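Local atomic coordinates of membrane lipoprotein family protein (Aeropyrum pernix, PDB entry 4PEV), a protein that binds adenosine and probably serves as the solute-binding component of an ABC transporter. Residues Thr227-Phe230 / Thr234-Lys237; Thr238-Met243 / Val260-Ala265. All coordinates share one frame; numbering follows the deposited sequence.

Contact 1: residues Thr227-Phe230 / Thr234-Lys237. With ADN (adenosine), chain F.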
ATOM      1  N   THR C 227      -8.838   3.345  11.215  1.00 27.01           N
ATOM      2  CA  THR C 227      -8.477   4.326  12.234  1.00 27.86           C
ATOM      3  C   THR C 227      -8.962   5.707  11.828  1.00 28.50           C
ATOM      4  O   THR C 227      -9.206   6.555  12.681  1.00 29.55           O
ATOM      5  CB  THR C 227      -6.959   4.450  12.404  1.00 27.51           C
ATOM      6  OG1 THR C 227      -6.390   4.959  11.187  1.00 27.58           O
ATOM      7  CG2 THR C 227      -6.345   3.111  12.763  1.00 27.59           C
ATOM      8  N   GLY C 228      -9.053   5.941  10.527  1.00 29.35           N
ATOM      9  CA  GLY C 228      -9.580   7.194  10.008  1.00 31.50           C
ATOM     10  C   GLY C 228      -8.509   8.211   9.660  1.00 33.27           C
ATOM     11  O   GLY C 228      -8.802   9.273   9.105  1.00 34.01           O
ATOM     12  N   ARG C 229      -7.263   7.901   9.986  1.00 35.39           N
ATOM     13  CA  ARG C 229      -6.176   8.824   9.742  1.00 35.51           C
ATOM     14  C   ARG C 229      -5.034   8.062   9.076  1.00 33.78           C
ATOM     15  O   ARG C 229      -4.936   6.846   9.213  1.00 33.30           O
ATOM     16  CB  ARG C 229      -5.799   9.507  11.068  1.00 39.30           C
ATOM     17  CG  ARG C 229      -6.851  10.551  11.489  1.00 43.23           C
ATOM     18  CD  ARG C 229      -6.733  11.144  12.897  1.00 46.97           C
ATOM     19  NE  ARG C 229      -5.429  11.761  13.169  1.00 51.89           N
ATOM     20  CZ  ARG C 229      -4.981  12.904  12.637  1.00 53.29           C
ATOM     21  NH1 ARG C 229      -5.723  13.602  11.786  1.00 57.99           N
ATOM     22  NH2 ARG C 229      -3.772  13.358  12.958  1.00 52.44           N
ATOM     23  N   PHE C 230      -4.224   8.767   8.294  1.00 32.98           N
ATOM     24  CA  PHE C 230      -3.010   8.192   7.687  1.00 31.45           C
ATOM     25  C   PHE C 230      -1.730   8.691   8.344  1.00 31.25           C
ATOM     26  O   PHE C 230      -0.647   8.234   8.012  1.00 31.48           O
ATOM     27  CB  PHE C 230      -2.927   8.558   6.221  1.00 31.32           C
ATOM     28  CG  PHE C 230      -3.766   7.703   5.336  1.00 32.34           C
ATOM     29  CD1 PHE C 230      -3.523   6.342   5.238  1.00 32.52           C
ATOM     30  CD2 PHE C 230      -4.777   8.263   4.553  1.00 31.88           C
ATOM     31  CE1 PHE C 230      -4.287   5.547   4.398  1.00 32.10           C
ATOM     32  CE2 PHE C 230      -5.543   7.472   3.721  1.00 31.43           C
ATOM     33  CZ  PHE C 230      -5.296   6.114   3.640  1.00 31.14           C
ATOM     34  N   THR C 234       0.353   7.041  16.976  1.00 29.70           N
ATOM     35  CA  THR C 234      -0.100   6.720  18.326  1.00 31.29           C
ATOM     36  C   THR C 234      -1.435   6.005  18.287  1.00 30.79           C
ATOM     37  O   THR C 234      -1.650   5.040  19.018  1.00 30.95           O
ATOM     38  CB  THR C 234      -0.272   7.997  19.176  1.00 33.22           C
ATOM     39  OG1 THR C 234       0.889   8.825  19.026  1.00 34.77           O
ATOM     40  CG2 THR C 234      -0.471   7.651  20.654  1.00 33.13           C
ATOM     41  N   LEU C 235      -2.335   6.508  17.450  1.00 30.02           N
ATOM     42  CA  LEU C 235      -3.628   5.874  17.226  1.00 30.34           C
ATOM     43  C   LEU C 235      -3.453   4.502  16.561  1.00 29.75           C
ATOM     44  O   LEU C 235      -4.212   3.574  16.823  1.00 30.22           O
ATOM     45  CB  LEU C 235      -4.513   6.785  16.357  1.00 30.91           C
ATOM     46  CG  LEU C 235      -5.898   6.272  15.947  1.00 30.58           C
ATOM     47  CD1 LEU C 235      -6.725   5.908  17.168  1.00 30.18           C
ATOM     48  CD2 LEU C 235      -6.610   7.303  15.082  1.00 30.93           C
ATOM     49  N   GLY C 236      -2.457   4.387  15.693  1.00 29.50           N
ATOM     50  CA  GLY C 236      -2.101   3.107  15.102  1.00 30.06           C
ATOM     51  C   GLY C 236      -1.674   2.076  16.132  1.00 30.29           C
ATOM     52  O   GLY C 236      -2.024   0.909  16.011  1.00 29.58           O
ATOM     53  N   LYS C 237      -0.927   2.509  17.146  1.00 31.40           N
ATOM     54  CA  LYS C 237      -0.469   1.622  18.212  1.00 32.61           C
ATOM     55  C   LYS C 237      -1.612   1.191  19.131  1.00 31.81           C
ATOM     56  O   LYS C 237      -1.733   0.011  19.424  1.00 32.55           O
ATOM     57  CB  LYS C 237       0.653   2.277  19.026  1.00 35.23           C
ATOM     58  CG  LYS C 237       1.398   1.297  19.930  1.00 39.39           C
ATOM     59  CD  LYS C 237       2.371   1.962  20.911  1.00 42.31           C
ATOM     60  CE  LYS C 237       3.490   2.708  20.188  1.00 46.83           C
ATOM     61  NZ  LYS C 237       4.825   2.487  20.838  1.00 49.14           N
TER
HETATM   62  O5' ADN F 501      -0.427   2.657   3.502  1.00 24.76           O
HETATM   63  C5' ADN F 501      -1.507   1.922   2.895  1.00 24.46           C
HETATM   64  C4' ADN F 501      -2.263   2.657   1.784  1.00 25.00           C
HETATM   65  O4' ADN F 501      -2.963   3.803   2.277  1.00 25.17           O
HETATM   66  C3' ADN F 501      -1.437   3.200   0.621  1.00 25.42           C
HETATM   67  O3' ADN F 501      -1.102   2.183  -0.329  1.00 24.73           O
HETATM   68  C2' ADN F 501      -2.350   4.285   0.060  1.00 25.15           C
HETATM   69  O2' ADN F 501      -3.355   3.776  -0.828  1.00 24.87           O
HETATM   70  C1' ADN F 501      -3.009   4.836   1.297  1.00 25.20           C
HETATM   71  N9  ADN F 501      -2.271   6.001   1.821  1.00 26.41           N
HETATM   72  C8  ADN F 501      -1.148   5.994   2.577  1.00 26.73           C
HETATM   73  N7  ADN F 501      -0.755   7.257   2.891  1.00 27.31           N
HETATM   74  C5  ADN F 501      -1.658   8.088   2.326  1.00 28.16           C
HETATM   75  C6  ADN F 501      -1.870   9.548   2.240  1.00 28.08           C
HETATM   76  N6  ADN F 501      -1.006  10.388   2.841  1.00 28.70           N
HETATM   77  N1  ADN F 501      -2.936  10.007   1.539  1.00 28.31           N
HETATM   78  C2  ADN F 501      -3.805   9.180   0.920  1.00 27.77           C
HETATM   79  N3  ADN F 501      -3.675   7.847   0.953  1.00 28.04           N
HETATM   80  C4  ADN F 501      -2.647   7.256   1.619  1.00 27.80           C
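The phenyl ring of F230 lies face-on over the adenine of the bound adenosine, the two planes nearly parallel, with ADN C4 3.4 Å above the middle of the ring. The overlap spans both rings of the base: F230 CD1 comes 3.6 Å from ADN C8 on the imidazole side, and F230 CE2 3.4 Å from ADN N3 on the pyrimidine side. M193 and I195 also touch the phenyl group. With an alanine here, this face of the base is likely to lose its flat aromatic cover, and the nucleoside would probably be freer to shift in the pocket. D282, G256, D142 and K299 hydrogen-bond to the ligand.

F230 lies in the loop between strand 222-226 and helix 233-245, part of the alternating strand-helix pattern of a periplasmic-binding-protein lobe. T227 makes an ST turn in that loop: with chi1 at 64° OG1 sits between the backbone N and the carbonyl carbon, where it accepts an almost straight bond from R229 N (3.3 Å) while donating to A191 O. L235, on the first turn of the helix, sends its CD2 methyl to this corner, 3.6 Å from T227 O and 3.9 Å from T227 CB. On the outer side R229 CD approaches the same methyl at 4.4 Å, and the guanidinium group has weak, long ion pairs with D231 and D232.

Contact 2: residues Thr238-Met243 / Val260-Ala265; sequences TTAEQM and VGMFNA
A240 and A265 meet methyl to methyl, their CB atoms 3.5 Å apart, where two consecutive helices of an alpha/beta lobe pack together. Helix 233-245 links strands 222-226 and 248-254 in a beta-alpha-beta crossover, and helix 258-271 follows on the same face of the sheet; the segment axes approach to 8.2 Å and make an angle of 41°. The small alanine side chains suit this close approach, with A240 sitting 5.5 Å from the selenomethionine M262, CA to CA.

M262 flanks the alanine pair with the stem of its side chain. CG is anti to the backbone N (chi1 -171°) and lies 4.1 Å from A240 CB; beyond CG the extended chain carries SE off toward the sheet, and only the terminal methyl is turned by the bend at chi3 (77°). F251 of strand 248-254 and S278 of strand 277-282 lie against M262. F251 also touches A240 and the selenomethionine M243, whose side chain reaches V248 and T225 as well, so the inner side of helix 233-245 rests on the sheet.

On the solvent side the contact thins out. The side chain of E241 starts across the helix pair rather than into it, with CG anti to its own carbonyl carbon and the chain extended from there to the carboxylate. Its CG merely brushes the outer side of A265, 4.3 Å from A265 CB.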
ATOM      1  N   THR C 238      -2.449   2.126  19.583  1.00 31.17           N
ATOM      2  CA  THR C 238      -3.562   1.766  20.476  1.00 31.24           C
ATOM      3  C   THR C 238      -4.541   0.844  19.775  1.00 30.64           C
ATOM      4  O   THR C 238      -5.040  -0.103  20.381  1.00 32.61           O
ATOM      5  CB  THR C 238      -4.363   2.974  21.018  1.00 31.03           C
ATOM      6  OG1 THR C 238      -4.941   3.706  19.931  1.00 33.97           O
ATOM      7  CG2 THR C 238      -3.491   3.885  21.840  1.00 30.38           C
ATOM      8  N   THR C 239      -4.827   1.117  18.509  1.00 29.48           N
ATOM      9  CA  THR C 239      -5.705   0.240  17.748  1.00 29.83           C
ATOM     10  C   THR C 239      -5.174  -1.190  17.782  1.00 30.46           C
ATOM     11  O   THR C 239      -5.924  -2.116  18.083  1.00 31.90           O
ATOM     12  CB  THR C 239      -5.850   0.676  16.279  1.00 29.50           C
ATOM     13  OG1 THR C 239      -6.262   2.044  16.223  1.00 28.71           O
ATOM     14  CG2 THR C 239      -6.878  -0.204  15.555  1.00 29.42           C
ATOM     15  N   ALA C 240      -3.878  -1.343  17.497  1.00 30.91           N
ATOM     16  CA  ALA C 240      -3.212  -2.649  17.461  1.00 30.67           C
ATOM     17  C   ALA C 240      -3.209  -3.343  18.806  1.00 32.70           C
ATOM     18  O   ALA C 240      -3.394  -4.547  18.858  1.00 34.13           O
ATOM     19  CB  ALA C 240      -1.789  -2.516  16.953  1.00 29.42           C
ATOM     20  N   GLU C 241      -2.995  -2.596  19.888  1.00 35.71           N
ATOM     21  CA  GLU C 241      -2.986  -3.182  21.238  1.00 37.07           C
ATOM     22  C   GLU C 241      -4.334  -3.763  21.634  1.00 36.78           C
ATOM     23  O   GLU C 241      -4.394  -4.794  22.304  1.00 34.76           O
ATOM     24  CB  GLU C 241      -2.603  -2.143  22.277  1.00 39.94           C
ATOM     25  CG  GLU C 241      -1.132  -1.797  22.316  1.00 43.10           C
ATOM     26  CD  GLU C 241      -0.860  -0.509  23.079  1.00 47.12           C
ATOM     27  OE1 GLU C 241      -1.816   0.103  23.621  1.00 48.46           O
ATOM     28  OE2 GLU C 241       0.320  -0.098  23.121  1.00 50.25           O
ATOM     29  N   GLN C 242      -5.409  -3.073  21.255  1.00 38.83           N
ATOM     30  CA  GLN C 242      -6.756  -3.598  21.434  1.00 41.40           C
ATOM     31  C   GLN C 242      -6.897  -4.900  20.689  1.00 39.87           C
ATOM     32  O   GLN C 242      -7.304  -5.902  21.277  1.00 42.01           O
ATOM     33  CB  GLN C 242      -7.818  -2.613  20.948  1.00 46.65           C
ATOM     34  CG  GLN C 242      -8.672  -2.055  22.075  1.00 52.29           C
ATOM     35  CD  GLN C 242      -9.200  -0.662  21.780  1.00 58.30           C
ATOM     36  OE1 GLN C 242     -10.414  -0.425  21.788  1.00 62.38           O
ATOM     37  NE2 GLN C 242      -8.289   0.273  21.521  1.00 58.57           N
HETATM   38  N   MSE C 243      -6.525  -4.887  19.408  1.00 37.25           N
HETATM   39  CA  MSE C 243      -6.616  -6.079  18.548  1.00 36.57           C
HETATM   40  C   MSE C 243      -5.861  -7.283  19.056  1.00 34.58           C
HETATM   41  O   MSE C 243      -6.310  -8.410  18.910  1.00 32.68           O
HETATM   42  CB  MSE C 243      -6.145  -5.719  17.148  1.00 37.40           C
HETATM   43  CG  MSE C 243      -7.342  -5.299  16.312  1.00 39.15           C
HETATM   44 SE   MSE C 243      -6.781  -4.078  14.874  1.00 43.78          SE
HETATM   45  CE  MSE C 243      -6.036  -5.329  13.546  1.00 41.48           C
ATOM     46  N   VAL C 260       2.946   2.545  11.462  1.00 25.20           N
ATOM     47  CA  VAL C 260       4.238   2.405  12.115  1.00 25.46           C
ATOM     48  C   VAL C 260       3.976   2.158  13.593  1.00 26.15           C
ATOM     49  O   VAL C 260       4.692   1.398  14.225  1.00 28.87           O
ATOM     50  CB  VAL C 260       5.158   3.613  11.915  1.00 25.26           C
ATOM     51  CG1 VAL C 260       6.339   3.564  12.887  1.00 24.87           C
ATOM     52  CG2 VAL C 260       5.653   3.646  10.475  1.00 25.10           C
ATOM     53  N   GLY C 261       2.937   2.778  14.141  1.00 26.28           N
ATOM     54  CA  GLY C 261       2.494   2.464  15.495  1.00 25.66           C
ATOM     55  C   GLY C 261       2.102   1.008  15.602  1.00 25.74           C
ATOM     56  O   GLY C 261       2.410   0.340  16.580  1.00 26.50           O
HETATM   57  N   MSE C 262       1.416   0.504  14.593  1.00 25.25           N
HETATM   58  CA  MSE C 262       1.078  -0.906  14.572  1.00 26.20           C
HETATM   59  C   MSE C 262       2.321  -1.745  14.743  1.00 24.74           C
HETATM   60  O   MSE C 262       2.342  -2.648  15.565  1.00 23.46           O
HETATM   61  CB  MSE C 262       0.395  -1.217  13.249  1.00 27.34           C
HETATM   62  CG  MSE C 262      -0.190  -2.613  13.213  1.00 28.66           C
HETATM   63 SE   MSE C 262      -0.462  -3.100  11.326  1.00 31.90          SE
HETATM   64  CE  MSE C 262       1.394  -3.520  10.785  1.00 31.49           C
ATOM     65  N   PHE C 263       3.361  -1.447  13.965  1.00 24.56           N
ATOM     66  CA  PHE C 263       4.626  -2.168  14.037  1.00 24.30           C
ATOM     67  C   PHE C 263       5.161  -2.160  15.445  1.00 25.15           C
ATOM     68  O   PHE C 263       5.641  -3.183  15.940  1.00 25.82           O
ATOM     69  CB  PHE C 263       5.699  -1.522  13.173  1.00 24.00           C
ATOM     70  CG  PHE C 263       5.506  -1.691  11.697  1.00 24.20           C
ATOM     71  CD1 PHE C 263       4.821  -2.773  11.168  1.00 24.14           C
ATOM     72  CD2 PHE C 263       6.091  -0.780  10.821  1.00 24.11           C
ATOM     73  CE1 PHE C 263       4.683  -2.910   9.794  1.00 24.80           C
ATOM     74  CE2 PHE C 263       5.971  -0.920   9.450  1.00 23.94           C
ATOM     75  CZ  PHE C 263       5.261  -1.981   8.933  1.00 24.40           C
ATOM     76  N   ASN C 264       5.096  -1.001  16.085  1.00 25.35           N
ATOM     77  CA  ASN C 264       5.611  -0.881  17.434  1.00 26.39           C
ATOM     78  C   ASN C 264       4.797  -1.662  18.447  1.00 26.90           C
ATOM     79  O   ASN C 264       5.345  -2.151  19.408  1.00 27.74           O
ATOM     80  CB  ASN C 264       5.746   0.577  17.827  1.00 26.68           C
ATOM     81  CG  ASN C 264       6.787   1.296  16.995  1.00 27.06           C
ATOM     82  OD1 ASN C 264       7.791   0.723  16.584  1.00 27.40           O
ATOM     83  ND2 ASN C 264       6.547   2.561  16.745  1.00 28.75           N
ATOM     84  N   ALA C 265       3.503  -1.812  18.211  1.00 28.25           N
ATOM     85  CA  ALA C 265       2.648  -2.586  19.099  1.00 29.03           C
ATOM     86  C   ALA C 265       2.981  -4.084  19.051  1.00 29.85           C
ATOM     87  O   ALA C 265       2.956  -4.775  20.092  1.00 28.96           O
ATOM     88  CB  ALA C 265       1.190  -2.356  18.739  1.00 29.42           C
TER

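Overall arrangement
The two contacts follow one another along the chain, contact 1 closing before contact 2 opens, with centres about 9 Å apart on the same side of the chain's centre. Helix 233-245 serves both: its start meets the loop after strand 222-226, and its later turns pack on helix 258-271. Where they join, T227 CG2 lies 3.6 Å from T239 OG1, and K237 CB lies 3.6 Å from G261 O. All four segments belong to the lobe built on the mixed sheet. The strand-end loop of contact 1 faces the adenosine, whereas contact 2 is set farther back, joining the helices that lie on the sheet behind the pocket.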